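Local coordinates for protein choline kinase (Streptococcus pneumoniae, PDB 4R78) that probably phosphorylates choline as a choline kinase of protein kinase-like fold, with AMP held in its nucleotide pocket in this structure, at residues V64-K69 / A103-N108; L92-Y97 / V107-E112; G187-S192 / M220-W225. One frame throughout, in Å; residues are numbered along the deposited sequence.

Contacts 1 and 2 belong to the same antiparallel sheet and share Val107 and Asn108 of strand 105-109. Contact 1 pairs that strand with strand 61-66 and is largely buried. Backbone bonds join the strands, apolar side chains pack on one face and two lysines lie on the other. Contact 2 pairs the strand with strand 96-100 and the chain before it. It is only partly buried, and its chain leads into the adenine site. Contact 3 lies on the far side of the chain's centre from contact 1, with centres about 26 Å apart. It is also partly buried, and it combines a short backbone pairing with carboxylates, a helix cap and a water.

Contact 1: residues V64-K69 / A103-N108; sequences VKFFGK and AGIKVN
Ala103 meets residues 64-69 where their strand has ended. Its carbonyl O receives a CA-H...O contact from Gly68, with Gly68 CA 3.3 Å from Ala103 O. Ala103 CB lies loosely against the Phe66 ring, 4.5 Å from Phe66 CZ.

Gly104 O is gripped by two backbone N-H groups. Phe67 N donates at 3.0 Å to Gly104 O, and Gly68 N adds a weak bond. The same carbonyl lies over one face of the Phe67 ring, offset toward the rim. Phe67 CG sits between its own backbone N and carbonyl carbon (chi1 63°), which swings the ring back over Gly104. Gly104 CA makes a CH-pi contact with that ring.

Ile105 covers Phe66. Its CG1 stands 3.8 Å from the centroid of the Phe66 ring, almost on the normal, and CD1 reaches toward CE2. The other branch packs on Val64, with Ile105 CG2 3.6 Å from Val64 CG1.

Lys106 forms the hydrogen-bonded pair with Lys65. Lys106 N meets Lys65 O at 2.9 Å and nearly straight (175°), and Lys65 N bonds back to Lys106 O. Both side chains leave on the face away from Val64, Phe66 and Ile105. Lys106 NZ makes salt bridges with Glu216 and Asp214. Lys65 NZ forms one with a bound MES, probably from the crystallisation liquor, and its side chain comes within about 4 Å of AMP.

Val107 closes the register beside Val64, with a loose touch between their CG2 methyls.

Gly104 and Ile105 both face Asp100, a G1 beta bulge. The two strands are neighbouring inner strands of the five-stranded antiparallel sheet in the N-terminal lobe of a kinase fold.

Contact 2: residues L92-Y97 / V107-E112; sequences LDVKNY and VNEYIE. With AMP (adenosine monophosphate), chain C.
Lys95 and Glu109 hold together the open end of the beta hairpin formed by strands 96-100 and 105-109. Past this end, residues 109-111 run on along the adenine of AMP, as the hinge does in kinase folds.

The tight part lies on the inner side. Lys95 is held by one residue through both of its backbone polar groups. Lys95 N donates to Glu109 OE1 at 2.8 Å, and Glu109 N donates to Lys95 O. The carboxylate oxygen is met on its anti side, 30° out of its plane. Glu109 CG lies between the backbone N and the carbonyl carbon (chi1 68°). From there an extended chain carries the carboxylate back to Lys95 N.

Val94 is buried beside this bond. Its side chain crosses that of Asn108 at about a right angle, with CG2 on the Asn108 side. Its CG1 branch packs against Ile111, with Val94 CG1 3.7 Å from Ile111 CD1. Ile213 and Tyr211 also pack against Val94. Asn96 and Asn108 face each other as a non-hydrogen-bonded pair.

The outer side is looser. The exposed Lys95 side chain leads away from the contact once its CB has passed the Glu109 carboxylate. Tyr97 is only partly exposed and turns its ring edge to the opposite strand. Tyr97 CE2 lies 3.7 Å from Glu109 N, close to the ring plane. Tyr62 meets this ring edge-to-face. The Tyr97 backbone is firmer, since Tyr97 N donates to Val107 O at 2.8 Å.

On the adenine itself, Glu109 O lies 2.7 Å from AMP N6. Two residues further on, Ile111 N donates a hydrogen bond of 2.8 Å to AMP N1.

Contact 3: residues G187-S192 / M220-W225; sequences GVDRKS and MNDPMW
This is a short antiparallel pairing in the C-terminal lobe, where Lys191 and Ser192 at the start of strand 191-193 meet Met220 and Asn221 ahead of helix 223-233. Two backbone bonds define it. Lys191 N donates to Asn221 O at 2.8 Å, and Asn221 N returns a bond to Lys191 O. Ser192 and Met220 follow as a non-hydrogen-bonded pair.

Asp222 extends the contact and is also the N-cap of the helix. Its two oxygens divide the work. Asp222 OD1 accepts from Met224 N at 2.9 Å through its anti lone pair, which is the capping bond. Asp222 OD2 accepts from Asp189 N at 2.9 Å, again on the anti side but 33° out of the carboxylate plane. The Asp222 side chain turns its CG away from its own backbone N, and this brings the carboxylate over to Asp189.

The carboxylates of Asp189 and Asp222 come close, with Asp189 OD2 3.5 Å from Asp222 OD2. Water 1 donates to Asp189 OD2 and to Asp222 OD1.

Side chains pack on both faces of the pairing. The Pro223 ring packs on the Lys191 stem, with Pro223 CG 3.7 Å from Lys191 CG. The Met220 chain bends at chi2 (-60°) and chi3 (-78°), which brings its thioether back over Arg190 and Ser192. Met220 SD rests 3.6 Å from Ser192 N, and Met220 CE lies over one face of the Arg190 guanidinium.

Arg190 is paired with Glu146 and Glu142, and Ser192 OG is bonded to Ile136 O. Helix 257-280 packs against Asp222, Met224 and Trp225, and its Lys259 forms salt bridges with both aspartates, which probably offsets their repulsion. Helix 238-248 touches Pro223 and Met224 through Tyr248.

Contact 1: residues V64-K69 / A103-N108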
loop_
_atom_site.group_PDB
_atom_site.type_symbol
_atom_site.label_atom_id
_atom_site.label_comp_id
_atom_site.label_asym_id
_atom_site.label_seq_id
_atom_site.Cartn_x
_atom_site.Cartn_y
_atom_site.Cartn_z
ATOM N N VAL A 64 9.774 -11.654 -4.454
ATOM C CA VAL A 64 10.267 -10.458 -5.127
ATOM C C VAL A 64 9.115 -9.513 -5.460
ATOM O O VAL A 64 8.090 -9.934 -6.008
ATOM C CB VAL A 64 11.064 -10.813 -6.412
ATOM C CG1 VAL A 64 11.618 -9.559 -7.068
ATOM C CG2 VAL A 64 12.199 -11.782 -6.094
ATOM N N LYS A 65 9.271 -8.242 -5.100
ATOM C CA LYS A 65 8.354 -7.216 -5.573
ATOM C C LYS A 65 9.089 -6.215 -6.455
ATOM O O LYS A 65 9.952 -5.466 -5.990
ATOM C CB LYS A 65 7.640 -6.508 -4.420
ATOM C CG LYS A 65 6.444 -5.699 -4.896
ATOM C CD LYS A 65 5.645 -5.099 -3.754
ATOM C CE LYS A 65 4.395 -4.411 -4.295
ATOM N NZ LYS A 65 3.555 -3.815 -3.214
ATOM N N PHE A 66 8.753 -6.238 -7.739
ATOM C CA PHE A 66 9.292 -5.305 -8.715
ATOM C C PHE A 66 8.303 -4.140 -8.778
ATOM O O PHE A 66 7.295 -4.208 -9.488
ATOM C CB PHE A 66 9.397 -6.007 -10.073
ATOM C CG PHE A 66 10.337 -5.344 -11.053
ATOM C CD1 PHE A 66 10.302 -3.967 -11.281
ATOM C CD2 PHE A 66 11.233 -6.117 -11.788
ATOM C CE1 PHE A 66 11.165 -3.371 -12.200
ATOM C CE2 PHE A 66 12.099 -5.532 -12.713
ATOM C CZ PHE A 66 12.064 -4.155 -12.919
ATOM N N PHE A 67 8.584 -3.082 -8.021
ATOM C CA PHE A 67 7.647 -1.967 -7.868
ATOM C C PHE A 67 8.088 -0.714 -8.629
ATOM O O PHE A 67 7.339 0.262 -8.719
ATOM C CB PHE A 67 7.479 -1.619 -6.382
ATOM C CG PHE A 67 8.748 -1.141 -5.730
ATOM C CD1 PHE A 67 9.569 -2.030 -5.043
ATOM C CD2 PHE A 67 9.136 0.196 -5.824
ATOM C CE1 PHE A 67 10.756 -1.595 -4.453
ATOM C CE2 PHE A 67 10.321 0.637 -5.242
ATOM C CZ PHE A 67 11.131 -0.259 -4.556
ATOM N N GLY A 68 9.308 -0.738 -9.157
ATOM C CA GLY A 68 9.941 0.466 -9.687
ATOM C C GLY A 68 9.510 0.972 -11.048
ATOM O O GLY A 68 9.782 2.129 -11.377
ATOM N N LYS A 69 8.841 0.133 -11.842
ATOM C CA LYS A 69 8.533 0.495 -13.232
ATOM C C LYS A 69 7.651 1.738 -13.350
ATOM O O LYS A 69 6.465 1.715 -12.999
ATOM C CB LYS A 69 7.913 -0.684 -13.994
ATOM C CG LYS A 69 7.679 -0.399 -15.474
ATOM C CD LYS A 69 7.032 -1.583 -16.168
ATOM C CE LYS A 69 6.572 -1.217 -17.565
ATOM N NZ LYS A 69 6.051 -2.411 -18.290
ATOM N N ALA A 103 16.593 -0.143 -9.903
ATOM C CA ALA A 103 15.396 -0.514 -10.657
ATOM C C ALA A 103 14.116 -0.499 -9.819
ATOM O O ALA A 103 13.014 -0.470 -10.367
ATOM C CB ALA A 103 15.588 -1.877 -11.303
ATOM N N GLY A 104 14.261 -0.532 -8.497
ATOM C CA GLY A 104 13.097 -0.558 -7.610
ATOM C C GLY A 104 12.572 -1.968 -7.434
ATOM O O GLY A 104 11.454 -2.289 -7.855
ATOM N N ILE A 105 13.390 -2.808 -6.808
ATOM C CA ILE A 105 13.095 -4.231 -6.642
ATOM C C ILE A 105 13.408 -4.661 -5.213
ATOM O O ILE A 105 14.520 -4.455 -4.718
ATOM C CB ILE A 105 13.914 -5.115 -7.635
ATOM C CG1 ILE A 105 13.660 -4.709 -9.093
ATOM C CG2 ILE A 105 13.600 -6.598 -7.433
ATOM C CD1 ILE A 105 14.655 -5.296 -10.082
ATOM N N LYS A 106 12.414 -5.260 -4.564
ATOM C CA LYS A 106 12.550 -5.755 -3.202
ATOM C C LYS A 106 12.642 -7.271 -3.227
ATOM O O LYS A 106 11.839 -7.938 -3.881
ATOM C CB LYS A 106 11.345 -5.305 -2.368
ATOM C CG LYS A 106 11.360 -5.782 -0.916
ATOM C CD LYS A 106 10.186 -5.198 -0.124
ATOM C CE LYS A 106 8.859 -5.867 -0.470
ATOM N NZ LYS A 106 7.702 -5.202 0.207
ATOM N N VAL A 107 13.639 -7.810 -2.529
ATOM C CA VAL A 107 13.805 -9.255 -2.424
ATOM C C VAL A 107 13.721 -9.649 -0.955
ATOM O O VAL A 107 14.563 -9.250 -0.146
ATOM C CB VAL A 107 15.148 -9.732 -3.024
ATOM C CG1 VAL A 107 15.243 -11.255 -2.980
ATOM C CG2 VAL A 107 15.318 -9.227 -4.452
ATOM N N ASN A 108 12.695 -10.431 -0.627
ATOM C CA ASN A 108 12.376 -10.792 0.751
ATOM C C ASN A 108 12.378 -12.299 0.967
ATOM O O ASN A 108 12.384 -13.075 0.008
ATOM C CB ASN A 108 10.994 -10.232 1.129
ATOM C CG ASN A 108 11.031 -8.758 1.508
ATOM O OD1 ASN A 108 12.074 -8.108 1.469
ATOM N ND2 ASN A 108 9.875 -8.222 1.877
#

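Contact 2: residues L92-Y97 / V107-E112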
loop_
_atom_site.group_PDB
_atom_site.type_symbol
_atom_site.label_atom_id
_atom_site.label_comp_id
_atom_site.label_asym_id
_atom_site.label_seq_id
_atom_site.Cartn_x
_atom_site.Cartn_y
_atom_site.Cartn_z
ATOM N N LEU A 92 7.045 -6.093 12.320
ATOM C CA LEU A 92 5.801 -6.213 11.566
ATOM C C LEU A 92 6.003 -6.801 10.174
ATOM O O LEU A 92 5.251 -7.664 9.743
ATOM C CB LEU A 92 5.091 -4.859 11.475
ATOM C CG LEU A 92 4.590 -4.244 12.787
ATOM C CD1 LEU A 92 3.995 -2.868 12.537
ATOM C CD2 LEU A 92 3.579 -5.158 13.477
ATOM N N ASP A 93 7.029 -6.323 9.480
ATOM C CA ASP A 93 7.321 -6.762 8.121
ATOM C C ASP A 93 8.132 -8.055 8.149
ATOM O O ASP A 93 8.758 -8.390 9.163
ATOM C CB ASP A 93 8.095 -5.656 7.394
ATOM C CG ASP A 93 8.014 -5.748 5.867
ATOM O OD1 ASP A 93 7.438 -6.706 5.302
ATOM O OD2 ASP A 93 8.560 -4.832 5.219
ATOM N N VAL A 94 8.106 -8.778 7.034
ATOM C CA VAL A 94 8.970 -9.935 6.834
ATOM C C VAL A 94 10.418 -9.492 6.590
ATOM O O VAL A 94 10.703 -8.302 6.410
ATOM C CB VAL A 94 8.475 -10.836 5.672
ATOM C CG1 VAL A 94 7.065 -11.349 5.951
ATOM C CG2 VAL A 94 8.514 -10.085 4.342
ATOM N N LYS A 95 11.329 -10.459 6.578
ATOM C CA LYS A 95 12.753 -10.186 6.408
ATOM C C LYS A 95 13.111 -9.734 4.992
ATOM O O LYS A 95 12.701 -10.354 4.007
ATOM C CB LYS A 95 13.574 -11.421 6.777
ATOM C CG LYS A 95 15.069 -11.182 6.789
ATOM C CD LYS A 95 15.820 -12.488 6.928
ATOM C CE LYS A 95 17.298 -12.260 7.170
ATOM N NZ LYS A 95 17.564 -11.646 8.504
ATOM N N ASN A 96 13.892 -8.659 4.909
ATOM C CA ASN A 96 14.411 -8.157 3.637
ATOM C C ASN A 96 15.854 -8.597 3.387
ATOM O O ASN A 96 16.692 -8.530 4.293
ATOM C CB ASN A 96 14.332 -6.627 3.603
ATOM C CG ASN A 96 14.819 -6.048 2.288
ATOM O OD1 ASN A 96 14.223 -6.275 1.230
ATOM N ND2 ASN A 96 15.911 -5.304 2.346
ATOM N N TYR A 97 16.135 -9.028 2.158
ATOM C CA TYR A 97 17.498 -9.387 1.753
ATOM C C TYR A 97 18.139 -8.364 0.817
ATOM O O TYR A 97 19.346 -8.117 0.883
ATOM C CB TYR A 97 17.521 -10.771 1.106
ATOM C CG TYR A 97 17.301 -11.887 2.090
ATOM C CD1 TYR A 97 18.320 -12.284 2.953
ATOM C CD2 TYR A 97 16.077 -12.548 2.164
ATOM C CE1 TYR A 97 18.130 -13.311 3.865
ATOM C CE2 TYR A 97 15.876 -13.584 3.077
ATOM C CZ TYR A 97 16.910 -13.954 3.926
ATOM O OH TYR A 97 16.739 -14.979 4.832
ATOM N N VAL A 107 13.639 -7.810 -2.529
ATOM C CA VAL A 107 13.805 -9.255 -2.424
ATOM C C VAL A 107 13.721 -9.649 -0.955
ATOM O O VAL A 107 14.563 -9.250 -0.146
ATOM C CB VAL A 107 15.148 -9.732 -3.024
ATOM C CG1 VAL A 107 15.243 -11.255 -2.980
ATOM C CG2 VAL A 107 15.318 -9.227 -4.452
ATOM N N ASN A 108 12.695 -10.431 -0.627
ATOM C CA ASN A 108 12.376 -10.792 0.751
ATOM C C ASN A 108 12.378 -12.299 0.967
ATOM O O ASN A 108 12.384 -13.075 0.008
ATOM C CB ASN A 108 10.994 -10.232 1.129
ATOM C CG ASN A 108 11.031 -8.758 1.508
ATOM O OD1 ASN A 108 12.074 -8.108 1.469
ATOM N ND2 ASN A 108 9.875 -8.222 1.877
ATOM N N GLU A 109 12.362 -12.706 2.234
ATOM C CA GLU A 109 12.192 -14.111 2.583
ATOM C C GLU A 109 10.881 -14.662 2.026
ATOM O O GLU A 109 9.880 -13.941 1.925
ATOM C CB GLU A 109 12.249 -14.303 4.105
ATOM C CG GLU A 109 11.070 -13.696 4.869
ATOM C CD GLU A 109 11.063 -14.046 6.343
ATOM O OE1 GLU A 109 10.704 -13.165 7.147
ATOM O OE2 GLU A 109 11.415 -15.194 6.699
ATOM N N TYR A 110 10.907 -15.936 1.648
ATOM C CA TYR A 110 9.697 -16.665 1.293
ATOM C C TYR A 110 9.270 -17.501 2.490
ATOM O O TYR A 110 10.037 -18.326 2.995
ATOM C CB TYR A 110 9.931 -17.557 0.066
ATOM C CG TYR A 110 8.758 -18.450 -0.310
ATOM C CD1 TYR A 110 7.539 -17.907 -0.717
ATOM C CD2 TYR A 110 8.878 -19.837 -0.275
ATOM C CE1 TYR A 110 6.465 -18.722 -1.070
ATOM C CE2 TYR A 110 7.811 -20.661 -0.631
ATOM C CZ TYR A 110 6.610 -20.096 -1.025
ATOM O OH TYR A 110 5.550 -20.906 -1.375
ATOM N N ILE A 111 8.051 -17.263 2.952
ATOM C CA ILE A 111 7.481 -18.034 4.042
ATOM C C ILE A 111 6.610 -19.135 3.453
ATOM O O ILE A 111 5.566 -18.860 2.853
ATOM C CB ILE A 111 6.673 -17.146 5.007
ATOM C CG1 ILE A 111 7.571 -16.034 5.569
ATOM C CG2 ILE A 111 6.053 -17.995 6.126
ATOM C CD1 ILE A 111 6.859 -15.028 6.438
ATOM N N GLU A 112 7.062 -20.376 3.616
ATOM C CA GLU A 112 6.346 -21.532 3.090
ATOM C C GLU A 112 5.013 -21.740 3.792
ATOM O O GLU A 112 4.919 -21.613 5.018
ATOM C CB GLU A 112 7.190 -22.801 3.198
ATOM C CG GLU A 112 8.068 -23.059 1.988
ATOM C CD GLU A 112 8.094 -24.524 1.586
ATOM O OE1 GLU A 112 8.219 -25.394 2.477
ATOM O OE2 GLU A 112 7.984 -24.804 0.374
HETATM P P AMP C . 0.400 -8.085 -2.488
HETATM O O1P AMP C . 0.321 -6.650 -2.949
HETATM O O2P AMP C . -0.447 -9.045 -3.288
HETATM O O3P AMP C . 0.299 -8.260 -0.992
HETATM O "O5'" AMP C . 1.910 -8.536 -2.818
HETATM C "C5'" AMP C . 2.582 -9.473 -1.979
HETATM C "C4'" AMP C . 1.866 -10.817 -2.025
HETATM O "O4'" AMP C . 2.824 -11.875 -2.137
HETATM C "C3'" AMP C . 1.072 -11.069 -0.752
HETATM O "O3'" AMP C . -0.328 -10.867 -0.970
HETATM C "C2'" AMP C . 1.374 -12.505 -0.372
HETATM O "O2'" AMP C . 0.351 -13.376 -0.855
HETATM C "C1'" AMP C . 2.662 -12.849 -1.098
HETATM N N9 AMP C . 3.814 -12.806 -0.157
HETATM C C8 AMP C . 4.474 -11.697 0.228
HETATM N N7 AMP C . 5.481 -11.982 1.090
HETATM C C5 AMP C . 5.482 -13.312 1.265
HETATM C C6 AMP C . 6.289 -14.276 2.047
HETATM N N6 AMP C . 7.312 -13.841 2.821
HETATM N N1 AMP C . 5.971 -15.588 1.958
HETATM C C2 AMP C . 4.952 -16.023 1.189
HETATM N N3 AMP C . 4.177 -15.201 0.451
HETATM C C4 AMP C . 4.385 -13.857 0.444
#

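Contact 3: residues G187-S192 / M220-W225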
loop_
_atom_site.group_PDB
_atom_site.type_symbol
_atom_site.label_atom_id
_atom_site.label_comp_id
_atom_site.label_asym_id
_atom_site.label_seq_id
_atom_site.Cartn_x
_atom_site.Cartn_y
_atom_site.Cartn_z
ATOM N N GLY A 187 -7.346 19.942 11.434
ATOM C CA GLY A 187 -5.967 19.799 11.887
ATOM C C GLY A 187 -5.454 18.422 11.529
ATOM O O GLY A 187 -5.939 17.427 12.057
ATOM N N VAL A 188 -4.475 18.369 10.629
ATOM C CA VAL A 188 -3.913 17.101 10.155
ATOM C C VAL A 188 -2.751 16.667 11.045
ATOM O O VAL A 188 -1.849 17.455 11.338
ATOM C CB VAL A 188 -3.468 17.195 8.665
ATOM C CG1 VAL A 188 -2.839 15.889 8.185
ATOM C CG2 VAL A 188 -4.656 17.562 7.777
ATOM N N ASP A 189 -2.792 15.412 11.475
ATOM C CA ASP A 189 -1.749 14.848 12.320
ATOM C C ASP A 189 -0.652 14.222 11.467
ATOM O O ASP A 189 -0.841 13.985 10.271
ATOM C CB ASP A 189 -2.353 13.845 13.310
ATOM C CG ASP A 189 -3.378 14.488 14.234
ATOM O OD1 ASP A 189 -3.039 15.485 14.910
ATOM O OD2 ASP A 189 -4.528 14.007 14.282
ATOM N N ARG A 190 0.501 13.978 12.081
ATOM C CA ARG A 190 1.679 13.528 11.359
ATOM C C ARG A 190 2.358 12.383 12.106
ATOM O O ARG A 190 3.076 12.598 13.091
ATOM C CB ARG A 190 2.636 14.702 11.151
ATOM C CG ARG A 190 3.872 14.363 10.359
ATOM C CD ARG A 190 4.770 15.578 10.196
ATOM N NE ARG A 190 6.067 15.196 9.646
ATOM C CZ ARG A 190 7.103 14.782 10.372
ATOM N NH1 ARG A 190 7.018 14.700 11.696
ATOM N NH2 ARG A 190 8.234 14.451 9.768
ATOM N N LYS A 191 2.112 11.164 11.631
ATOM C CA LYS A 191 2.637 9.954 12.261
ATOM C C LYS A 191 3.104 8.971 11.194
ATOM O O LYS A 191 2.684 9.049 10.036
ATOM C CB LYS A 191 1.564 9.284 13.132
ATOM C CG LYS A 191 0.948 10.171 14.218
ATOM C CD LYS A 191 1.854 10.322 15.423
ATOM C CE LYS A 191 1.171 11.140 16.512
ATOM N NZ LYS A 191 2.103 11.466 17.622
ATOM N N SER A 192 3.968 8.039 11.591
ATOM C CA SER A 192 4.384 6.955 10.709
ATOM C C SER A 192 3.179 6.107 10.301
ATOM O O SER A 192 2.476 5.564 11.158
ATOM C CB SER A 192 5.436 6.097 11.409
ATOM O OG SER A 192 4.977 5.672 12.679
ATOM N N MET A 220 4.980 9.661 6.410
ATOM C CA MET A 220 4.340 10.403 7.491
ATOM C C MET A 220 3.006 10.951 6.995
ATOM O O MET A 220 2.936 11.596 5.941
ATOM C CB MET A 220 5.237 11.533 7.997
ATOM C CG MET A 220 6.603 11.065 8.486
ATOM S SD MET A 220 6.505 9.900 9.852
ATOM C CE MET A 220 6.178 11.029 11.211
ATOM N N ASN A 221 1.948 10.681 7.758
ATOM C CA ASN A 221 0.582 11.042 7.376
ATOM C C ASN A 221 -0.329 11.049 8.601
ATOM O O ASN A 221 0.101 10.725 9.712
ATOM C CB ASN A 221 0.057 10.054 6.321
ATOM C CG ASN A 221 -1.080 10.621 5.474
ATOM O OD1 ASN A 221 -1.480 11.773 5.616
ATOM N ND2 ASN A 221 -1.602 9.793 4.575
ATOM N N ASP A 222 -1.585 11.435 8.402
ATOM C CA ASP A 222 -2.580 11.315 9.453
ATOM C C ASP A 222 -2.977 9.841 9.584
ATOM O O ASP A 222 -3.315 9.209 8.585
ATOM C CB ASP A 222 -3.801 12.178 9.127
ATOM C CG ASP A 222 -4.716 12.351 10.316
ATOM O OD1 ASP A 222 -5.325 11.350 10.748
ATOM O OD2 ASP A 222 -4.820 13.490 10.821
ATOM N N PRO A 223 -2.925 9.280 10.810
ATOM C CA PRO A 223 -3.294 7.872 10.972
ATOM C C PRO A 223 -4.691 7.498 10.468
ATOM O O PRO A 223 -4.921 6.330 10.133
ATOM C CB PRO A 223 -3.199 7.662 12.483
ATOM C CG PRO A 223 -2.115 8.576 12.885
ATOM C CD PRO A 223 -2.345 9.822 12.054
ATOM N N MET A 224 -5.606 8.464 10.393
ATOM C CA MET A 224 -6.939 8.172 9.876
ATOM C C MET A 224 -6.920 7.761 8.399
ATOM O O MET A 224 -7.852 7.119 7.924
ATOM C CB MET A 224 -7.920 9.322 10.135
ATOM C CG MET A 224 -8.275 9.543 11.611
ATOM S SD MET A 224 -8.848 8.065 12.487
ATOM C CE MET A 224 -7.348 7.568 13.333
ATOM N N TRP A 225 -5.842 8.098 7.689
ATOM C CA TRP A 225 -5.644 7.580 6.332
ATOM C C TRP A 225 -5.560 6.053 6.368
ATOM O O TRP A 225 -6.211 5.363 5.577
ATOM C CB TRP A 225 -4.374 8.164 5.701
ATOM C CG TRP A 225 -4.020 7.529 4.383
ATOM C CD1 TRP A 225 -3.424 6.312 4.196
ATOM C CD2 TRP A 225 -4.239 8.074 3.075
ATOM N NE1 TRP A 225 -3.264 6.063 2.856
ATOM C CE2 TRP A 225 -3.754 7.124 2.143
ATOM C CE3 TRP A 225 -4.807 9.264 2.597
ATOM C CZ2 TRP A 225 -3.807 7.332 0.761
ATOM C CZ3 TRP A 225 -4.858 9.471 1.216
ATOM C CH2 TRP A 225 -4.366 8.503 0.318
HETATM O O HOH W 1 -5.599 11.674 13.402
#